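Local coordinates for uncharacterized protein (Bacillus thuringiensis serovar kurstaki, PDB 4XE7) that is an actin-like protein of the ParM family that probably assembles into nucleotide-dependent filaments to segregate plasmid DNA, at residues 9-14 / 139-144; 21-26 / 35-40; 77-82 / 173-178; 146-151 / 189-194. All blocks are in the same frame, centred on the assembly; numbering follows the deposited sequence.

Interaction 1. Residues 9-14 / 139-144; sequences NMLLGG and ARIGKE
Lys143 lays the middle of its aliphatic chain over the backbone carbonyl of Met10, within the Schellman motif that ends helix 123-140, where Gly142 is C-prime and Lys143 N bonds Ala138 O. Gly142 has a phi of 68°. A positive phi is easily adopted by a residue with no side chain, and it turns the chain out of the helix; Ile141 before it and Lys143 after it both point toward 9-14. Lys143 CD comes to 3.6 Å from Met10 O, and Lys143 CE to 3.7 Å from the same oxygen, a contact of methylenes with a carbonyl. Met10 takes part through its backbone, since its CB points away from this side. Beside it, Ile141 CD1 meets Leu11 CD1 at 4.0 Å, the two buried branches crossing at about a right angle. Ile141 CD1 extends anti to CA (chi2 -180°), which carries it to Leu11. Phe26 of strand 21-27 also packs on both Leu11 and Ile141, so this apolar patch reaches the neighbouring sheet strand. A long side chain suits position 143 because its shaft is apolar while its amine can travel on to a polar site. The Lys143 chain bends at its last torsion (chi4 -74°), and NZ hydrogen-bonds to the backbone oxygens of Leu6 and Lys8, at the C-terminal end of helix 2-7.

Interaction 2. Residues 21-26 / 35-40; sequences KAKISF and SFAIPT
The Phe36 ring carries Ile24 CG2 over the centre of one face, a CH-pi contact with the methyl 3.5 Å from the ring centroid and 13° off its normal. Ile38 CG1 lies at the edge of the same ring, in its plane, while Phe26 CE2 reaches Phe36 CE1 at 3.9 Å. With Ile24 CG1 anti to the backbone N (chi1 -178°), CG2 takes the place between N and the carbonyl carbon, and this is the branch over the ring. These bulky apolar groups suit the buried face of a beta hairpin, whose antiparallel strands are joined in pairs: Ala22 with Ile38 by two bonds of 2.7 Å (N to O each way), and Ile24 with Phe36 less evenly, the Phe36 N to Ile24 O bond being the longer at 3.3 Å. On the other face small serines meet, Ser25 OG and Ser35 OG forming a short hydrogen bond of 2.5 Å, and Ser25 OG also bonds Ser404. Lys23 and Lys21 rest their shafts beside Ala37 CB. Val136, Ala137 and Arg140 of helix 123-140 cover the Phe26 and Phe36 side, Tyr401 and helix 402-418 approach the serine side, and strand 13-17 pairs along the far edge of strand 21-27.

Interaction 3. Residues 77-82 / 173-178; sequences IISNSL and GEHTVE
Ser79 OG and His175 ND1 meet at 2.6 Å, a hydrogen bond between two antiparallel strands, 73-79 and 173-179, in the large mixed sheet of this actin-like protein. The serine oxygen lies at the edge of the imidazole, near its plane, and Ser81 OG comes to the same edge, 3.3 Å from His175 CE1. Further along, Ile78 and Thr176 form a hydrogen-bonded pair, with N to O distances of 2.9 Å in both directions. Their side chains run side by side, and Thr176 OG1 touches Ile78 CB and CG1. On the face shared with His175, Ile77 CG1 packs on Val177 CG1 at 4.0 Å, branched residues that suit a buried strand covered by helix 123-140.

A second shell sets these groups. Ser79 OG stands anti to its backbone N (chi1 169°), where it also accepts a bond from Ser81 N at 3.0 Å, making an ST turn at the start of the type I turn from Ser79 to Leu82. His175 NE2 bonds Leu171 O, so both ring nitrogens are held and the rotation of the imidazole is fixed. Phe131 meets the ring from helix 123-140, and Ser81 OG bonds Met170 O. Where the strands part, water takes over: one molecule accepts from Asn80 N at 2.8 Å and donates to Glu174 O.

Interaction 4. Residues 146-151 / 189-194; sequences VSVPFS and IKITIN
Val148 CG2 presses on Ile191 CG2 at 3.7 Å, the closest approach of two side chains across this contact, where strands 145-154 and 188-200 of the mixed sheet run parallel through the pairs Val146 with Ile191 and Ser147 with Thr192. On the face of Val146 and Ile191, these two lie side by side, pointing the same way, with Val146 CG2 4.0 Å from Ile191 CG1. Ile193 continues the packing. Its CG2, anti to the backbone N with CG1 at chi1 -52°, reaches Val148 O at 3.4 Å and extends to Phe150 CB. Beta-branched residues suit extended backbone; Val148, Ile191 and Phe150 touch Met134 of helix 123-140, while the Phe150 ring goes on to meet Phe15. Backbone bonds hold the strands in register: Val146 N to Lys190 O, Thr192 N to Val146 O, and Val148 N to Thr192 O, the last 2.7 Å long.

The opposite face is looser and more polar. Ser147 and Thr192 are partly exposed there, with hydroxyl side chains that tolerate solvent. The pairing is interrupted at Pro149, whose nitrogen has no hydrogen to give, and is taken up again by Phe150 with Asp195 and Thr197. On the Ser147 side, Ser147 OG and Asn194 ND2 stay 3.8 Å apart, and a water closes the gap, 3.1 Å from Ser147 OG and accepting from Asn194 N at 3.1 Å.

Overall arrangement
From the N terminus, residues 9-14 lead into the hairpin of interaction 2, a short local loop that opens and closes before interaction 1 ends and so lies wholly within its span. Interaction 3 begins at 77, also inside that span, but closes only at 173-178, so interactions 1 and 3 cross. Helix 123-140 ends at interaction 1, and the chain goes straight on into 146-151, where interaction 4 opens. It closes at 189-194, after 173-178, so interactions 3 and 4 cross as well. The two are joined by strand neighbours 173-179 and 188-200. All four reach one mixed sheet, and interaction 1 touches both the hairpin and interaction 4.

Interaction 1. Residues 9-14 / 139-144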
loop_
_atom_site.group_PDB
_atom_site.type_symbol
_atom_site.label_atom_id
_atom_site.label_comp_id
_atom_site.label_asym_id
_atom_site.label_seq_id
_atom_site.Cartn_x
_atom_site.Cartn_y
_atom_site.Cartn_z
ATOM N N ASN A 9 18.813 3.051 -19.231
ATOM C CA ASN A 9 17.810 4.099 -19.067
ATOM C C ASN A 9 16.411 3.494 -18.995
ATOM O O ASN A 9 15.622 3.580 -19.946
ATOM C CB ASN A 9 17.888 5.118 -20.209
ATOM C CG ASN A 9 19.154 5.959 -20.157
ATOM O OD1 ASN A 9 19.913 5.899 -19.196
ATOM N ND2 ASN A 9 19.380 6.751 -21.194
ATOM N N MET A 10 16.115 2.865 -17.862
ATOM C CA MET A 10 14.857 2.155 -17.705
ATOM C C MET A 10 14.439 2.111 -16.245
ATOM O O MET A 10 15.276 2.215 -15.339
ATOM C CB MET A 10 14.969 0.730 -18.261
ATOM C CG MET A 10 15.824 -0.196 -17.385
ATOM S SD MET A 10 14.851 -1.105 -16.153
ATOM C CE MET A 10 13.680 -1.919 -17.272
ATOM N N LEU A 11 13.134 1.969 -16.041
ATOM C CA LEU A 11 12.551 1.777 -14.728
ATOM C C LEU A 11 11.750 0.484 -14.785
ATOM O O LEU A 11 10.910 0.302 -15.674
ATOM C CB LEU A 11 11.659 2.960 -14.333
ATOM C CG LEU A 11 10.813 2.807 -13.062
ATOM C CD1 LEU A 11 11.678 2.778 -11.774
ATOM C CD2 LEU A 11 9.751 3.903 -12.995
ATOM N N LEU A 12 12.026 -0.422 -13.856
ATOM C CA LEU A 12 11.251 -1.649 -13.767
ATOM C C LEU A 12 10.300 -1.556 -12.573
ATOM O O LEU A 12 10.736 -1.662 -11.435
ATOM C CB LEU A 12 12.167 -2.863 -13.635
ATOM C CG LEU A 12 11.427 -4.194 -13.780
ATOM C CD1 LEU A 12 11.088 -4.468 -15.258
ATOM C CD2 LEU A 12 12.200 -5.351 -13.158
ATOM N N GLY A 13 9.009 -1.342 -12.835
ATOM C CA GLY A 13 8.036 -1.204 -11.768
ATOM C C GLY A 13 6.779 -2.049 -11.904
ATOM O O GLY A 13 6.553 -2.726 -12.925
ATOM N N GLY A 14 5.971 -2.021 -10.850
ATOM C CA GLY A 14 4.653 -2.631 -10.846
ATOM C C GLY A 14 3.715 -1.511 -10.458
ATOM O O GLY A 14 3.993 -0.773 -9.518
ATOM N N ALA A 139 13.264 9.758 -10.755
ATOM C CA ALA A 139 14.064 10.746 -10.040
ATOM C C ALA A 139 14.900 10.084 -8.936
ATOM O O ALA A 139 16.087 10.363 -8.824
ATOM C CB ALA A 139 13.173 11.833 -9.451
ATOM N N ARG A 140 14.281 9.197 -8.148
ATOM C CA ARG A 140 14.972 8.512 -7.052
ATOM C C ARG A 140 16.178 7.702 -7.504
ATOM O O ARG A 140 17.155 7.581 -6.784
ATOM C CB ARG A 140 14.012 7.582 -6.312
ATOM C CG ARG A 140 12.983 8.303 -5.478
ATOM C CD ARG A 140 12.148 7.319 -4.676
ATOM N NE ARG A 140 11.221 8.035 -3.816
ATOM C CZ ARG A 140 10.530 7.468 -2.844
ATOM N NH1 ARG A 140 10.656 6.163 -2.631
ATOM N NH2 ARG A 140 9.705 8.202 -2.102
ATOM N N ILE A 141 16.109 7.130 -8.694
ATOM C CA ILE A 141 17.195 6.297 -9.151
ATOM C C ILE A 141 18.088 7.065 -10.124
ATOM O O ILE A 141 18.924 6.488 -10.814
ATOM C CB ILE A 141 16.658 4.993 -9.765
ATOM C CG1 ILE A 141 16.007 5.234 -11.124
ATOM C CG2 ILE A 141 15.644 4.370 -8.819
ATOM C CD1 ILE A 141 15.466 3.966 -11.745
ATOM N N GLY A 142 17.923 8.385 -10.144
ATOM C CA GLY A 142 18.815 9.266 -10.868
ATOM C C GLY A 142 18.791 9.182 -12.380
ATOM O O GLY A 142 19.826 9.344 -13.023
ATOM N N LYS A 143 17.618 8.945 -12.955
ATOM C CA LYS A 143 17.505 8.791 -14.401
ATOM C C LYS A 143 16.442 9.712 -14.983
ATOM O O LYS A 143 15.270 9.653 -14.585
ATOM C CB LYS A 143 17.165 7.344 -14.774
ATOM C CG LYS A 143 18.190 6.273 -14.366
ATOM C CD LYS A 143 17.590 4.892 -14.696
ATOM C CE LYS A 143 18.363 3.740 -14.053
ATOM N NZ LYS A 143 19.660 3.506 -14.745
ATOM N N GLU A 144 16.837 10.539 -15.946
ATOM C CA GLU A 144 15.919 11.525 -16.501
ATOM C C GLU A 144 15.259 11.041 -17.790
ATOM O O GLU A 144 14.334 11.672 -18.294
ATOM C CB GLU A 144 16.650 12.851 -16.731
ATOM C CG GLU A 144 16.459 13.840 -15.594
ATOM C CD GLU A 144 17.361 15.056 -15.701
ATOM O OE1 GLU A 144 17.496 15.785 -14.691
ATOM O OE2 GLU A 144 17.929 15.283 -16.790
#

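Interaction 2. Residues 21-26 / 35-40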
loop_
_atom_site.group_PDB
_atom_site.type_symbol
_atom_site.label_atom_id
_atom_site.label_comp_id
_atom_site.label_asym_id
_atom_site.label_seq_id
_atom_site.Cartn_x
_atom_site.Cartn_y
_atom_site.Cartn_z
ATOM N N LYS A 21 -5.613 5.357 -3.834
ATOM C CA LYS A 21 -4.166 5.535 -3.908
ATOM C C LYS A 21 -3.586 5.015 -5.213
ATOM O O LYS A 21 -4.075 4.052 -5.793
ATOM C CB LYS A 21 -3.470 4.824 -2.730
ATOM C CG LYS A 21 -3.734 5.423 -1.361
ATOM C CD LYS A 21 -2.910 4.718 -0.290
ATOM C CE LYS A 21 -3.298 5.173 1.110
ATOM N NZ LYS A 21 -2.735 4.276 2.160
ATOM N N ALA A 22 -2.544 5.679 -5.681
ATOM C CA ALA A 22 -1.709 5.132 -6.720
ATOM C C ALA A 22 -0.544 4.493 -5.991
ATOM O O ALA A 22 0.139 5.161 -5.219
ATOM C CB ALA A 22 -1.240 6.220 -7.684
ATOM N N LYS A 23 -0.324 3.205 -6.185
ATOM C CA LYS A 23 0.826 2.581 -5.534
ATOM C C LYS A 23 1.821 2.123 -6.578
ATOM O O LYS A 23 1.437 1.741 -7.674
ATOM C CB LYS A 23 0.402 1.410 -4.646
ATOM C CG LYS A 23 -0.437 1.834 -3.470
ATOM C CD LYS A 23 -0.905 0.641 -2.670
ATOM C CE LYS A 23 -1.266 1.050 -1.237
ATOM N NZ LYS A 23 -1.649 -0.114 -0.401
ATOM N N ILE A 24 3.103 2.194 -6.235
ATOM C CA ILE A 24 4.153 1.683 -7.104
ATOM C C ILE A 24 5.121 0.834 -6.297
ATOM O O ILE A 24 5.416 1.138 -5.139
ATOM C CB ILE A 24 4.923 2.830 -7.801
ATOM C CG1 ILE A 24 5.995 2.294 -8.749
ATOM C CG2 ILE A 24 5.600 3.739 -6.776
ATOM C CD1 ILE A 24 6.770 3.448 -9.500
ATOM N N SER A 25 5.600 -0.241 -6.908
ATOM C CA SER A 25 6.759 -0.958 -6.412
ATOM C C SER A 25 7.794 -1.022 -7.534
ATOM O O SER A 25 7.458 -1.385 -8.657
ATOM C CB SER A 25 6.379 -2.365 -5.939
ATOM O OG SER A 25 5.643 -2.313 -4.728
ATOM N N PHE A 26 9.043 -0.663 -7.260
ATOM C CA PHE A 26 10.044 -0.722 -8.327
ATOM C C PHE A 26 11.372 -1.215 -7.798
ATOM O O PHE A 26 11.578 -1.306 -6.587
ATOM C CB PHE A 26 10.219 0.650 -8.995
ATOM C CG PHE A 26 10.780 1.708 -8.083
ATOM C CD1 PHE A 26 12.120 2.065 -8.143
ATOM C CD2 PHE A 26 9.966 2.343 -7.159
ATOM C CE1 PHE A 26 12.647 3.049 -7.300
ATOM C CE2 PHE A 26 10.488 3.323 -6.306
ATOM C CZ PHE A 26 11.824 3.672 -6.385
ATOM N N SER A 35 8.870 0.908 -2.522
ATOM C CA SER A 35 7.449 1.205 -2.723
ATOM C C SER A 35 7.013 2.484 -2.044
ATOM O O SER A 35 7.506 2.832 -0.951
ATOM C CB SER A 35 6.573 0.067 -2.201
ATOM O OG SER A 35 6.850 -1.139 -2.879
ATOM N N PHE A 36 6.085 3.179 -2.699
ATOM C CA PHE A 36 5.356 4.275 -2.070
ATOM C C PHE A 36 3.963 4.405 -2.687
ATOM O O PHE A 36 3.643 3.760 -3.697
ATOM C CB PHE A 36 6.126 5.593 -2.178
ATOM C CG PHE A 36 6.402 6.039 -3.592
ATOM C CD1 PHE A 36 7.596 5.703 -4.217
ATOM C CD2 PHE A 36 5.472 6.806 -4.290
ATOM C CE1 PHE A 36 7.858 6.116 -5.516
ATOM C CE2 PHE A 36 5.733 7.243 -5.590
ATOM C CZ PHE A 36 6.926 6.877 -6.205
ATOM N N ALA A 37 3.138 5.231 -2.058
ATOM C CA ALA A 37 1.770 5.459 -2.486
ATOM C C ALA A 37 1.523 6.952 -2.681
ATOM O O ALA A 37 1.941 7.773 -1.867
ATOM C CB ALA A 37 0.803 4.911 -1.477
ATOM N N ILE A 38 0.833 7.296 -3.756
ATOM C CA ILE A 38 0.402 8.672 -3.964
ATOM C C ILE A 38 -1.116 8.701 -3.921
ATOM O O ILE A 38 -1.769 8.035 -4.721
ATOM C CB ILE A 38 0.915 9.236 -5.303
ATOM C CG1 ILE A 38 2.448 9.192 -5.338
ATOM C CG2 ILE A 38 0.437 10.674 -5.498
ATOM C CD1 ILE A 38 3.086 9.803 -6.608
ATOM N N PRO A 39 -1.694 9.462 -2.977
ATOM C CA PRO A 39 -3.159 9.488 -2.928
ATOM C C PRO A 39 -3.750 10.036 -4.237
ATOM O O PRO A 39 -3.195 10.946 -4.887
ATOM C CB PRO A 39 -3.469 10.414 -1.743
ATOM C CG PRO A 39 -2.178 10.516 -0.961
ATOM C CD PRO A 39 -1.079 10.335 -1.958
ATOM N N THR A 40 -4.877 9.461 -4.622
ATOM C CA THR A 40 -5.498 9.769 -5.897
ATOM C C THR A 40 -6.301 11.065 -5.777
ATOM O O THR A 40 -7.539 11.080 -5.726
ATOM C CB THR A 40 -6.356 8.595 -6.350
ATOM O OG1 THR A 40 -5.551 7.411 -6.270
ATOM C CG2 THR A 40 -6.849 8.793 -7.786
#

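Interaction 3. Residues 77-82 / 173-178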
loop_
_atom_site.group_PDB
_atom_site.type_symbol
_atom_site.label_atom_id
_atom_site.label_comp_id
_atom_site.label_asym_id
_atom_site.label_seq_id
_atom_site.Cartn_x
_atom_site.Cartn_y
_atom_site.Cartn_z
ATOM N N ILE A 77 2.606 17.738 -16.734
ATOM C CA ILE A 77 2.635 16.455 -17.432
ATOM C C ILE A 77 2.157 16.584 -18.874
ATOM O O ILE A 77 0.993 16.913 -19.138
ATOM C CB ILE A 77 1.786 15.409 -16.712
ATOM C CG1 ILE A 77 2.370 15.162 -15.322
ATOM C CG2 ILE A 77 1.711 14.106 -17.534
ATOM C CD1 ILE A 77 1.561 14.209 -14.452
ATOM N N ILE A 78 3.078 16.325 -19.796
ATOM C CA ILE A 78 2.804 16.294 -21.233
ATOM C C ILE A 78 2.634 14.866 -21.744
ATOM O O ILE A 78 3.603 14.114 -21.817
ATOM C CB ILE A 78 3.941 16.960 -22.029
ATOM C CG1 ILE A 78 4.345 18.280 -21.371
ATOM C CG2 ILE A 78 3.540 17.152 -23.492
ATOM C CD1 ILE A 78 3.250 19.298 -21.363
ATOM N N SER A 79 1.410 14.505 -22.109
ATOM C CA SER A 79 1.095 13.145 -22.515
ATOM C C SER A 79 -0.138 13.114 -23.415
ATOM O O SER A 79 -1.109 13.823 -23.158
ATOM C CB SER A 79 0.867 12.264 -21.269
ATOM O OG SER A 79 0.307 10.999 -21.599
ATOM N N ASN A 80 -0.111 12.280 -24.453
ATOM C CA ASN A 80 -1.301 12.084 -25.291
ATOM C C ASN A 80 -2.360 11.198 -24.628
ATOM O O ASN A 80 -3.475 11.077 -25.134
ATOM C CB ASN A 80 -0.912 11.509 -26.655
ATOM C CG ASN A 80 -0.057 12.467 -27.458
ATOM O OD1 ASN A 80 -0.199 13.691 -27.354
ATOM N ND2 ASN A 80 0.840 11.917 -28.262
ATOM N N SER A 81 -2.021 10.614 -23.479
ATOM C CA SER A 81 -3.006 9.932 -22.646
ATOM C C SER A 81 -3.950 10.926 -21.962
ATOM O O SER A 81 -5.058 10.567 -21.582
ATOM C CB SER A 81 -2.303 9.078 -21.578
ATOM O OG SER A 81 -1.265 8.328 -22.175
ATOM N N LEU A 82 -3.479 12.156 -21.758
ATOM C CA LEU A 82 -4.314 13.232 -21.209
ATOM C C LEU A 82 -4.967 14.045 -22.325
ATOM O O LEU A 82 -4.406 14.176 -23.410
ATOM C CB LEU A 82 -3.491 14.170 -20.327
ATOM C CG LEU A 82 -2.826 13.595 -19.088
ATOM C CD1 LEU A 82 -1.967 14.670 -18.419
ATOM C CD2 LEU A 82 -3.872 13.062 -18.141
ATOM N N GLY A 173 3.603 5.186 -25.738
ATOM C CA GLY A 173 4.056 6.472 -26.218
ATOM C C GLY A 173 4.976 7.198 -25.264
ATOM O O GLY A 173 5.531 6.622 -24.318
ATOM N N GLU A 174 5.133 8.487 -25.525
ATOM C CA GLU A 174 6.072 9.305 -24.796
ATOM C C GLU A 174 5.312 10.228 -23.858
ATOM O O GLU A 174 4.240 10.708 -24.200
ATOM C CB GLU A 174 6.942 10.096 -25.770
ATOM C CG GLU A 174 8.187 10.694 -25.146
ATOM C CD GLU A 174 8.968 11.551 -26.120
ATOM O OE1 GLU A 174 9.034 12.781 -25.901
ATOM O OE2 GLU A 174 9.513 10.993 -27.099
ATOM N N HIS A 175 5.860 10.435 -22.662
ATOM C CA HIS A 175 5.264 11.304 -21.651
ATOM C C HIS A 175 6.357 12.047 -20.897
ATOM O O HIS A 175 7.349 11.441 -20.488
ATOM C CB HIS A 175 4.420 10.494 -20.658
ATOM C CG HIS A 175 3.685 9.351 -21.281
ATOM N ND1 HIS A 175 2.371 9.459 -21.708
ATOM C CD2 HIS A 175 4.063 8.091 -21.556
ATOM C CE1 HIS A 175 1.988 8.309 -22.216
ATOM N NE2 HIS A 175 2.991 7.451 -22.143
ATOM N N THR A 176 6.196 13.349 -20.698
ATOM C CA THR A 176 7.134 14.057 -19.841
ATOM C C THR A 176 6.466 14.542 -18.566
ATOM O O THR A 176 5.314 14.992 -18.573
ATOM C CB THR A 176 7.773 15.264 -20.555
ATOM O OG1 THR A 176 6.779 16.272 -20.762
ATOM C CG2 THR A 176 8.369 14.827 -21.890
ATOM N N VAL A 177 7.202 14.438 -17.471
ATOM C CA VAL A 177 6.782 14.985 -16.196
ATOM C C VAL A 177 7.821 15.988 -15.720
ATOM O O VAL A 177 8.981 15.635 -15.493
ATOM C CB VAL A 177 6.617 13.889 -15.118
ATOM C CG1 VAL A 177 6.080 14.504 -13.838
ATOM C CG2 VAL A 177 5.704 12.757 -15.620
ATOM N N GLU A 178 7.413 17.239 -15.573
ATOM C CA GLU A 178 8.334 18.261 -15.098
ATOM C C GLU A 178 7.958 18.691 -13.693
ATOM O O GLU A 178 6.824 19.097 -13.442
ATOM C CB GLU A 178 8.345 19.469 -16.034
ATOM C CG GLU A 178 9.290 20.558 -15.563
ATOM C CD GLU A 178 9.228 21.810 -16.410
ATOM O OE1 GLU A 178 8.530 21.809 -17.450
ATOM O OE2 GLU A 178 9.871 22.804 -16.017
HETATM O O HOH W 1 4.115 13.545 -25.071
HETATM O O HOH W 2 1.944 10.496 -25.094
#

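Interaction 4. Residues 146-151 / 189-194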
loop_
_atom_site.group_PDB
_atom_site.type_symbol
_atom_site.label_atom_id
_atom_site.label_comp_id
_atom_site.label_asym_id
_atom_site.label_seq_id
_atom_site.Cartn_x
_atom_site.Cartn_y
_atom_site.Cartn_z
ATOM N N VAL A 146 13.647 7.332 -19.054
ATOM C CA VAL A 146 13.405 5.932 -18.761
ATOM C C VAL A 146 12.440 5.313 -19.743
ATOM O O VAL A 146 11.395 5.884 -20.078
ATOM C CB VAL A 146 12.861 5.722 -17.334
ATOM C CG1 VAL A 146 13.973 5.949 -16.304
ATOM C CG2 VAL A 146 11.675 6.640 -17.069
ATOM N N SER A 147 12.820 4.142 -20.230
ATOM C CA SER A 147 11.864 3.238 -20.832
ATOM C C SER A 147 11.144 2.531 -19.689
ATOM O O SER A 147 11.789 2.031 -18.772
ATOM C CB SER A 147 12.560 2.237 -21.748
ATOM O OG SER A 147 11.664 1.216 -22.120
ATOM N N VAL A 148 9.818 2.521 -19.728
ATOM C CA VAL A 148 9.002 1.936 -18.665
ATOM C C VAL A 148 8.090 0.826 -19.202
ATOM O O VAL A 148 6.994 1.099 -19.696
ATOM C CB VAL A 148 8.120 3.006 -17.985
ATOM C CG1 VAL A 148 7.248 2.383 -16.892
ATOM C CG2 VAL A 148 8.974 4.113 -17.427
ATOM N N PRO A 149 8.540 -0.436 -19.119
ATOM C CA PRO A 149 7.619 -1.513 -19.508
ATOM C C PRO A 149 6.463 -1.603 -18.511
ATOM O O PRO A 149 6.691 -1.815 -17.314
ATOM C CB PRO A 149 8.492 -2.768 -19.477
ATOM C CG PRO A 149 9.609 -2.437 -18.521
ATOM C CD PRO A 149 9.844 -0.941 -18.653
ATOM N N PHE A 150 5.235 -1.430 -18.994
ATOM C CA PHE A 150 4.112 -1.290 -18.080
ATOM C C PHE A 150 3.576 -2.629 -17.574
ATOM O O PHE A 150 3.109 -3.459 -18.336
ATOM C CB PHE A 150 2.966 -0.503 -18.733
ATOM C CG PHE A 150 1.878 -0.166 -17.767
ATOM C CD1 PHE A 150 2.071 0.821 -16.813
ATOM C CD2 PHE A 150 0.692 -0.881 -17.757
ATOM C CE1 PHE A 150 1.086 1.126 -15.894
ATOM C CE2 PHE A 150 -0.300 -0.587 -16.833
ATOM C CZ PHE A 150 -0.099 0.413 -15.900
ATOM N N SER A 151 3.597 -2.827 -16.266
ATOM C CA SER A 151 2.958 -4.016 -15.728
ATOM C C SER A 151 1.899 -3.567 -14.739
ATOM O O SER A 151 2.207 -3.076 -13.655
ATOM C CB SER A 151 3.983 -4.950 -15.073
ATOM O OG SER A 151 3.355 -6.055 -14.436
ATOM N N ILE A 189 11.380 14.502 -16.399
ATOM C CA ILE A 189 11.602 13.087 -16.688
ATOM C C ILE A 189 10.887 12.668 -17.973
ATOM O O ILE A 189 9.691 12.893 -18.144
ATOM C CB ILE A 189 11.155 12.187 -15.501
ATOM C CG1 ILE A 189 12.223 12.183 -14.396
ATOM C CG2 ILE A 189 11.062 10.746 -15.944
ATOM C CD1 ILE A 189 12.316 13.419 -13.567
ATOM N N LYS A 190 11.633 12.062 -18.882
ATOM C CA LYS A 190 11.066 11.583 -20.124
ATOM C C LYS A 190 10.756 10.090 -20.040
ATOM O O LYS A 190 11.654 9.263 -19.867
ATOM C CB LYS A 190 12.022 11.878 -21.281
ATOM C CG LYS A 190 11.548 11.405 -22.628
ATOM C CD LYS A 190 12.479 11.909 -23.718
ATOM C CE LYS A 190 12.353 11.089 -24.989
ATOM N NZ LYS A 190 13.206 11.652 -26.072
ATOM N N ILE A 191 9.480 9.757 -20.176
ATOM C CA ILE A 191 9.008 8.387 -19.993
ATOM C C ILE A 191 8.552 7.810 -21.311
ATOM O O ILE A 191 7.668 8.364 -21.967
ATOM C CB ILE A 191 7.830 8.320 -18.984
ATOM C CG1 ILE A 191 8.292 8.740 -17.586
ATOM C CG2 ILE A 191 7.157 6.926 -18.992
ATOM C CD1 ILE A 191 7.142 9.150 -16.649
ATOM N N THR A 192 9.147 6.696 -21.701
ATOM C CA THR A 192 8.700 6.015 -22.894
ATOM C C THR A 192 8.157 4.638 -22.546
ATOM O O THR A 192 8.834 3.827 -21.926
ATOM C CB THR A 192 9.834 5.883 -23.916
ATOM O OG1 THR A 192 10.411 7.172 -24.145
ATOM C CG2 THR A 192 9.310 5.311 -25.233
ATOM N N ILE A 193 6.919 4.390 -22.941
ATOM C CA ILE A 193 6.308 3.090 -22.749
ATOM C C ILE A 193 6.107 2.457 -24.113
ATOM O O ILE A 193 5.351 2.980 -24.934
ATOM C CB ILE A 193 4.963 3.203 -22.013
ATOM C CG1 ILE A 193 5.132 4.018 -20.723
ATOM C CG2 ILE A 193 4.390 1.818 -21.749
ATOM C CD1 ILE A 193 3.821 4.320 -20.011
ATOM N N ASN A 194 6.788 1.340 -24.345
ATOM C CA ASN A 194 6.770 0.653 -25.637
ATOM C C ASN A 194 5.997 -0.652 -25.623
ATOM O O ASN A 194 5.542 -1.135 -26.659
ATOM C CB ASN A 194 8.201 0.374 -26.088
ATOM C CG ASN A 194 8.999 1.636 -26.269
ATOM O OD1 ASN A 194 8.595 2.535 -27.009
ATOM N ND2 ASN A 194 10.132 1.728 -25.573
HETATM O O HOH W 3 8.752 0.072 -22.261
#